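Local coordinates for 2-oxoglutarate (2OG) and Fe(II)-dependent oxygenase superfamily protein (Arabidopsis thaliana, PDB 6KWA), which probably catalyses the irreversible 2-oxoglutarate-dependent oxidation of the auxin indole-3-acetic acid to inactive 2-oxoindole-3-acetic acid, at residues D50-P55 / E82-Y87; K153-P158 / A235-S240; P158-K163 / V230-A235. All blocks are in the same frame, centred on the assembly; numbering follows the deposited sequence.

Contact 1: D50-P55 / E82-Y87; sequences DLFQRP and EALGLY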
# COMPACT_ATOMS: atom_id res chain seq x y z
N ASP A 50 12.91 14.81 0.23
CA ASP A 50 14.06 15.23 1.01
C ASP A 50 14.83 14.05 1.64
O ASP A 50 16.06 14.07 1.68
CB ASP A 50 13.64 16.19 2.11
CG ASP A 50 14.82 16.99 2.63
OD1 ASP A 50 15.44 17.70 1.80
OD2 ASP A 50 15.17 16.90 3.83
N LEU A 51 14.12 13.06 2.17
CA LEU A 51 14.83 11.92 2.77
C LEU A 51 15.69 11.23 1.71
O LEU A 51 16.81 10.79 2.01
CB LEU A 51 13.86 10.92 3.41
CG LEU A 51 13.15 11.49 4.64
CD1 LEU A 51 12.26 10.48 5.35
CD2 LEU A 51 14.19 12.06 5.63
N PHE A 52 15.21 11.17 0.46
CA PHE A 52 15.98 10.50 -0.59
C PHE A 52 17.23 11.27 -1.04
O PHE A 52 18.09 10.72 -1.72
CB PHE A 52 15.10 10.23 -1.81
CG PHE A 52 14.31 8.96 -1.71
CD1 PHE A 52 14.96 7.73 -1.61
CD2 PHE A 52 12.92 8.98 -1.72
CE1 PHE A 52 14.23 6.54 -1.53
CE2 PHE A 52 12.19 7.79 -1.64
CZ PHE A 52 12.85 6.57 -1.55
N GLN A 53 17.32 12.54 -0.65
CA GLN A 53 18.51 13.32 -0.96
C GLN A 53 19.52 13.25 0.17
O GLN A 53 20.57 13.87 0.09
CB GLN A 53 18.11 14.76 -1.29
CG GLN A 53 17.73 14.83 -2.75
CD GLN A 53 16.86 16.00 -3.10
OE1 GLN A 53 16.59 16.86 -2.27
NE2 GLN A 53 16.35 15.99 -4.33
N ARG A 54 19.22 12.47 1.20
CA ARG A 54 20.16 12.28 2.30
C ARG A 54 21.42 11.61 1.75
O ARG A 54 21.35 10.92 0.72
CB ARG A 54 19.56 11.42 3.42
CG ARG A 54 18.58 12.12 4.33
CD ARG A 54 19.24 13.20 5.18
NE ARG A 54 18.38 13.61 6.29
CZ ARG A 54 17.41 14.52 6.19
NH1 ARG A 54 17.18 15.12 5.03
NH2 ARG A 54 16.68 14.85 7.25
N PRO A 55 22.58 11.84 2.39
CA PRO A 55 23.82 11.17 1.98
C PRO A 55 23.59 9.67 1.88
O PRO A 55 22.82 9.11 2.67
CB PRO A 55 24.81 11.52 3.09
CG PRO A 55 24.32 12.88 3.58
CD PRO A 55 22.80 12.81 3.48
N GLU A 82 14.56 3.04 -6.12
CA GLU A 82 15.18 3.20 -4.83
C GLU A 82 14.09 3.25 -3.73
O GLU A 82 12.98 3.73 -3.95
CB GLU A 82 16.04 4.49 -4.82
CG GLU A 82 16.82 4.74 -3.51
CD GLU A 82 17.61 6.04 -3.55
OE1 GLU A 82 17.35 6.87 -4.46
OE2 GLU A 82 18.46 6.26 -2.65
N ALA A 83 14.39 2.73 -2.55
CA ALA A 83 13.37 2.67 -1.53
C ALA A 83 13.93 2.71 -0.13
O ALA A 83 15.04 2.21 0.12
CB ALA A 83 12.49 1.40 -1.72
N LEU A 84 13.13 3.28 0.77
CA LEU A 84 13.38 3.31 2.19
C LEU A 84 12.13 2.81 2.91
O LEU A 84 11.03 2.87 2.36
CB LEU A 84 13.72 4.73 2.69
CG LEU A 84 15.01 5.43 2.25
CD1 LEU A 84 14.80 6.92 2.08
CD2 LEU A 84 16.05 5.19 3.34
N GLY A 85 12.28 2.31 4.13
CA GLY A 85 11.09 1.93 4.85
C GLY A 85 11.29 1.43 6.25
O GLY A 85 12.42 1.28 6.73
N LEU A 86 10.18 1.16 6.91
CA LEU A 86 10.23 0.76 8.30
C LEU A 86 9.13 -0.24 8.56
O LEU A 86 8.05 -0.17 7.97
CB LEU A 86 10.13 1.97 9.24
CG LEU A 86 8.85 2.77 9.40
CD1 LEU A 86 8.07 2.33 10.60
CD2 LEU A 86 9.10 4.24 9.48
N TYR A 87 9.47 -1.21 9.39
CA TYR A 87 8.57 -2.24 9.83
C TYR A 87 7.86 -1.81 11.12
O TYR A 87 8.43 -1.10 11.96
CB TYR A 87 9.38 -3.52 10.04
CG TYR A 87 8.60 -4.64 10.64
CD1 TYR A 87 7.83 -5.46 9.84
CD2 TYR A 87 8.63 -4.89 12.01
CE1 TYR A 87 7.11 -6.50 10.37
CE2 TYR A 87 7.90 -5.92 12.55
CZ TYR A 87 7.15 -6.73 11.73
OH TYR A 87 6.42 -7.77 12.28
O HOH W 1 18.35 9.36 -4.33
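Phe-52 lays its ring against strand 82-87 and touches three residues in a row. Leu-84 covers one face. Its CD1 sits 4.0 Å from the ring centroid and 25° off the normal, a CH-pi contact displaced toward the rim at CD1 and CE1. Ala-83 meets the ring at its edge, where CA lies in the ring plane 3.9 Å from Phe-52 CZ. The backbone, not the methyl of Ala-83, makes this contact. Glu-82 approaches obliquely. Its CD is 3.7 Å from Phe-52 CD1, and ring and carboxylate planes stand 52° apart. The Glu-82 chain is extended, with CG anti to the backbone N (chi1 -177°). This puts CG beside Phe-52 CE1, and the extended chain carries the carboxylate alongside Phe-52 CD1. Leu-51 adds a looser apolar contact, CB to Leu-84 CD1 at 4.3 Å.

No direct hydrogen bond joins the segments. One water bridges them, donating to Phe-52 O at 3.0 Å and to Glu-82 OE1 at 2.7 Å. The other carboxylate oxygen, OE2, takes a salt bridge from Lys-59 and a hydrogen bond from Tyr-71. Lys-59 also binds Phe-52 O, which ties both sides to one charge. An alanine in place of Phe-52 would probably leave a gap beneath Leu-84 CD1 and remove the apolar wall beside the Glu-82 chain.

A type I turn from Leu-51 to Arg-54 carries Phe-52. The salt bridge from Arg-54 NH1 to Asp-50 OD2, 2.9 Å long, spans this turn. The contact thus packs the C-terminal end of helix 38-51 on edge strand 81-87 of the main sheet. Strand 147-155 pairs with that strand and also touches Phe-52 through Lys-153, while Phe-98 of helix 92-101 packs on Leu-51.

Contact 2: K153-P158 / A235-S240; sequences KYHFKP and ATMRYS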
# COMPACT_ATOMS: atom_id res chain seq x y z
N LYS A 153 11.35 5.88 -4.72
CA LYS A 153 11.81 6.86 -5.71
C LYS A 153 12.06 6.15 -7.03
O LYS A 153 12.94 5.27 -7.11
CB LYS A 153 13.09 7.56 -5.25
CG LYS A 153 13.71 8.51 -6.29
CD LYS A 153 14.74 9.46 -5.65
CE LYS A 153 15.76 9.98 -6.65
NZ LYS A 153 16.50 11.14 -6.03
N TYR A 154 11.28 6.48 -8.05
CA TYR A 154 11.49 5.86 -9.37
C TYR A 154 12.26 6.81 -10.25
O TYR A 154 11.89 7.99 -10.36
CB TYR A 154 10.15 5.49 -10.06
CG TYR A 154 9.39 4.52 -9.24
CD1 TYR A 154 9.58 3.16 -9.42
CD2 TYR A 154 8.53 4.96 -8.23
CE1 TYR A 154 8.92 2.26 -8.64
CE2 TYR A 154 7.87 4.06 -7.44
CZ TYR A 154 8.06 2.73 -7.64
OH TYR A 154 7.38 1.88 -6.83
N HIS A 155 13.32 6.31 -10.87
CA HIS A 155 14.03 7.13 -11.80
C HIS A 155 13.95 6.60 -13.24
O HIS A 155 14.60 5.61 -13.58
CB HIS A 155 15.48 7.22 -11.39
CG HIS A 155 16.28 8.12 -12.29
ND1 HIS A 155 17.64 7.94 -12.49
CD2 HIS A 155 15.91 9.16 -13.07
CE1 HIS A 155 18.06 8.88 -13.33
NE2 HIS A 155 17.04 9.63 -13.70
N PHE A 156 13.13 7.22 -14.07
CA PHE A 156 12.99 6.79 -15.47
C PHE A 156 13.78 7.71 -16.40
O PHE A 156 13.62 8.93 -16.37
CB PHE A 156 11.49 6.75 -15.85
CG PHE A 156 10.70 5.78 -15.01
CD1 PHE A 156 11.21 4.52 -14.74
CD2 PHE A 156 9.49 6.15 -14.44
CE1 PHE A 156 10.51 3.64 -13.96
CE2 PHE A 156 8.80 5.26 -13.65
CZ PHE A 156 9.31 4.00 -13.41
N LYS A 157 14.66 7.11 -17.20
CA LYS A 157 15.50 7.83 -18.17
C LYS A 157 14.94 7.65 -19.58
O LYS A 157 14.09 6.79 -19.76
CB LYS A 157 16.93 7.30 -18.11
CG LYS A 157 17.94 8.41 -17.73
CD LYS A 157 18.95 8.03 -16.62
CE LYS A 157 19.58 9.29 -16.12
NZ LYS A 157 20.75 8.91 -15.22
N PRO A 158 15.40 8.45 -20.58
CA PRO A 158 14.72 8.46 -21.88
C PRO A 158 14.65 7.10 -22.58
O PRO A 158 13.77 6.90 -23.40
CB PRO A 158 15.56 9.44 -22.70
CG PRO A 158 16.03 10.41 -21.69
CD PRO A 158 16.32 9.60 -20.45
N ALA A 235 10.33 9.98 -19.26
CA ALA A 235 11.60 10.03 -18.52
C ALA A 235 11.51 11.09 -17.43
O ALA A 235 11.62 12.29 -17.69
CB ALA A 235 12.76 10.31 -19.45
N THR A 236 11.26 10.63 -16.21
CA THR A 236 11.02 11.54 -15.11
C THR A 236 11.34 10.92 -13.73
O THR A 236 11.71 9.73 -13.63
CB THR A 236 9.56 12.03 -15.15
OG1 THR A 236 9.40 13.14 -14.26
CG2 THR A 236 8.62 10.92 -14.75
N MET A 237 11.19 11.73 -12.68
CA MET A 237 11.33 11.27 -11.30
C MET A 237 9.94 11.08 -10.73
O MET A 237 9.05 11.89 -10.98
CB MET A 237 12.12 12.25 -10.45
CG MET A 237 13.59 12.31 -10.76
SD MET A 237 14.49 10.90 -10.10
CE MET A 237 16.18 11.43 -10.38
N ARG A 238 9.74 10.00 -10.00
CA ARG A 238 8.42 9.67 -9.49
C ARG A 238 8.58 9.21 -8.03
O ARG A 238 9.52 8.48 -7.70
CB ARG A 238 7.79 8.62 -10.40
CG ARG A 238 6.46 8.04 -10.00
CD ARG A 238 5.96 7.11 -11.11
NE ARG A 238 4.67 6.52 -10.79
CZ ARG A 238 4.51 5.50 -9.96
NH1 ARG A 238 5.56 4.97 -9.36
NH2 ARG A 238 3.30 5.01 -9.70
N TYR A 239 7.73 9.71 -7.14
CA TYR A 239 7.79 9.36 -5.73
C TYR A 239 6.47 8.78 -5.28
O TYR A 239 5.44 9.33 -5.61
CB TYR A 239 8.12 10.59 -4.89
CG TYR A 239 9.45 11.22 -5.22
CD1 TYR A 239 10.62 10.81 -4.59
CD2 TYR A 239 9.54 12.23 -6.18
CE1 TYR A 239 11.83 11.37 -4.91
CE2 TYR A 239 10.75 12.82 -6.50
CZ TYR A 239 11.90 12.39 -5.86
OH TYR A 239 13.11 12.96 -6.16
N SER A 240 6.47 7.68 -4.53
CA SER A 240 5.22 7.11 -4.02
C SER A 240 5.41 6.69 -2.58
O SER A 240 6.55 6.39 -2.13
CB SER A 240 4.74 5.94 -4.88
OG SER A 240 5.50 4.78 -4.64
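Tyr-154 and Arg-238 send their side chains the same way from a hydrogen-bonded antiparallel pair. Tyr-154 CG is anti to the carbonyl carbon (chi1 -61°). Arg-238 CG is anti to the backbone N (chi1 175°), and the chain stays extended to NE. A turn at chi4 then sets CZ, and NH1 comes over one face of the Tyr-154 ring, toward the CD2-CE2 side, 3.1 Å from CE2. The guanidinium turns its edge to the ring, the two planes 65° apart. Ser-240 OG reaches the edge of the same ring, near its plane, and is hydrogen-bonded to Asn-152. Arg-238 NH2 is held by a salt bridge to Asp-180, which helps fix the guanidinium.

Lys-153, His-155, Met-237 and Tyr-239 share the other face of the sheet. The extended Lys-153 chain runs alongside the Tyr-239 ring, CD to CE1 3.6 Å. Met-237 bends at chi2, which brings SD toward His-155, and its CE lies over one face of the imidazole, offset toward the rim, 3.8 Å from the centroid.

The backbones hold the register. Tyr-154 N donates to Arg-238 O at 2.7 Å, nearly straight, and Arg-238 N returns a bond to Tyr-154 O. Phe-156 N to Thr-236 O, 2.9 Å, carries the pairing past the strand ends. Farther out, Ala-235 CB packs against Pro-158 CD.

Strands 153-155 and 237-240 run antiparallel in the main sheet of the double-stranded beta-helix (jelly-roll) fold. Tyr-154, Arg-238 and Ser-240, with Asn-152, bind 2-oxoglutarate in this enzyme; the cosubstrate is absent from this model. The Arg and Ser are the Arg-X-Ser motif of this oxygenase family.

Contact 3: P158-K163 / V230-A235; sequences PETVGK and VQCKEA
Cys-232 is the bump that fills the concave side of the turn at 160-163. Its SG, anti to the backbone N (chi1 169°), presses on Val-161 CA at 3.4 Å. Its CB rests on Thr-160, 3.8 Å from the CG2 methyl. Val-161 answers from the other side. It fits the bend formed by Lys-233, Glu-234 and Ala-235, with one methyl to each end. CG1 lies 3.6 Å from Lys-233 O, and CG2 sits 3.3 Å from Ala-235 N. The two bumps interlock, Val-161 CG2 also touching Cys-232 SG. The ring of Pro-158 closes the far end against Ala-235.

Two backbone bonds flank the cysteine. Cys-232 N donates to Lys-163 O at 2.8 Å, in the carbonyl plane. Gly-162 N reaches Cys-232 O at a longer 3.3 Å, 39° out of the plane of the Cys-232 carbonyl. Gly-162 lies in a type II turn with phi 95°, where a side chain would jam against the preceding carbonyl oxygen.

Phe-156 packs on Cys-232, and Tyr-80 touches Thr-160. At this surface the loop between strands 147-155 and 164-169 meets the chain leaving strand 228-231. Val-230, on that strand, pairs with Gly-165 of strand 164-169.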
# COMPACT_ATOMS: atom_id res chain seq x y z
N PRO A 158 15.40 8.45 -20.58
CA PRO A 158 14.72 8.46 -21.88
C PRO A 158 14.65 7.10 -22.58
O PRO A 158 13.77 6.90 -23.40
CB PRO A 158 15.56 9.44 -22.70
CG PRO A 158 16.03 10.41 -21.69
CD PRO A 158 16.32 9.60 -20.45
N GLU A 159 15.55 6.19 -22.22
CA GLU A 159 15.54 4.86 -22.82
C GLU A 159 14.42 4.00 -22.22
O GLU A 159 13.99 3.02 -22.84
CB GLU A 159 16.89 4.17 -22.62
CG GLU A 159 16.99 2.77 -23.26
CD GLU A 159 16.89 2.78 -24.80
OE1 GLU A 159 17.00 3.86 -25.41
OE2 GLU A 159 16.70 1.69 -25.39
N THR A 160 13.95 4.37 -21.03
CA THR A 160 12.93 3.57 -20.35
C THR A 160 11.53 3.85 -20.88
O THR A 160 10.62 3.03 -20.73
CB THR A 160 12.93 3.84 -18.82
OG1 THR A 160 14.28 3.86 -18.33
CG2 THR A 160 12.14 2.77 -18.08
N VAL A 161 11.35 5.02 -21.50
CA VAL A 161 10.04 5.44 -21.98
C VAL A 161 9.44 4.41 -22.92
O VAL A 161 10.08 3.99 -23.88
CB VAL A 161 10.08 6.82 -22.67
CG1 VAL A 161 8.69 7.23 -23.12
CG2 VAL A 161 10.65 7.86 -21.72
N GLY A 162 8.21 4.01 -22.63
CA GLY A 162 7.49 3.04 -23.43
C GLY A 162 7.61 1.61 -22.92
O GLY A 162 6.98 0.71 -23.46
N LYS A 163 8.42 1.41 -21.88
CA LYS A 163 8.51 0.12 -21.20
C LYS A 163 8.19 0.23 -19.70
O LYS A 163 7.82 1.30 -19.22
CB LYS A 163 9.90 -0.50 -21.40
CG LYS A 163 9.85 -1.96 -21.87
CD LYS A 163 9.59 -2.04 -23.37
CE LYS A 163 9.45 -3.48 -23.88
NZ LYS A 163 8.24 -4.18 -23.36
N VAL A 230 4.05 -0.83 -12.61
CA VAL A 230 4.13 0.57 -12.99
C VAL A 230 4.86 0.68 -14.33
O VAL A 230 5.94 0.12 -14.53
CB VAL A 230 4.82 1.43 -11.92
CG1 VAL A 230 6.17 0.83 -11.53
CG2 VAL A 230 4.98 2.86 -12.42
N GLN A 231 4.20 1.34 -15.28
CA GLN A 231 4.75 1.54 -16.61
C GLN A 231 5.38 2.91 -16.75
O GLN A 231 4.86 3.90 -16.22
CB GLN A 231 3.65 1.38 -17.65
CG GLN A 231 3.72 0.11 -18.43
CD GLN A 231 2.95 0.24 -19.71
OE1 GLN A 231 2.09 1.11 -19.83
NE2 GLN A 231 3.24 -0.63 -20.67
N CYS A 232 6.49 2.99 -17.46
CA CYS A 232 7.11 4.28 -17.70
C CYS A 232 6.44 5.03 -18.85
O CYS A 232 6.36 4.52 -19.96
CB CYS A 232 8.60 4.11 -18.01
SG CYS A 232 9.34 5.62 -18.61
N LYS A 233 5.99 6.26 -18.60
CA LYS A 233 5.26 7.01 -19.62
C LYS A 233 6.11 8.19 -20.07
O LYS A 233 5.97 8.68 -21.19
CB LYS A 233 3.90 7.52 -19.10
CG LYS A 233 2.79 6.46 -18.93
CD LYS A 233 1.45 7.08 -18.47
CE LYS A 233 1.45 7.47 -16.99
NZ LYS A 233 0.07 7.76 -16.44
N GLU A 234 7.02 8.62 -19.20
CA GLU A 234 7.93 9.72 -19.51
C GLU A 234 9.19 9.63 -18.66
O GLU A 234 9.13 9.24 -17.50
CB GLU A 234 7.23 11.06 -19.31
CG GLU A 234 6.62 11.24 -17.94
CD GLU A 234 5.95 12.58 -17.81
OE1 GLU A 234 5.82 13.26 -18.85
OE2 GLU A 234 5.56 12.95 -16.68
N ALA A 235 10.33 9.98 -19.26
CA ALA A 235 11.60 10.03 -18.52
C ALA A 235 11.51 11.09 -17.43
O ALA A 235 11.62 12.29 -17.69
CB ALA A 235 12.76 10.31 -19.45

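Contact 1 comes first along the chain and closes before contact 2 opens. Contact 3 is nested inside the loop that contact 2 closes and shares Pro-158 and Ala-235 with it. The centres of contacts 1 and 2 are about 15 Å apart, those of 2 and 3 about 9 Å. Strands 81-87, 147-155 and 237-245 are consecutive in the main sheet, so contact 1 joins contact 2 through Glu-82 O and Lys-153 N, a probable hydrogen bond. Strand 228-231 of the smaller sheet leads into contact 3, and its Val-230 packs on Arg-238 of contact 2. In space the three contacts run from an N-terminal helix, past the 2-oxoglutarate site, to the surface loops.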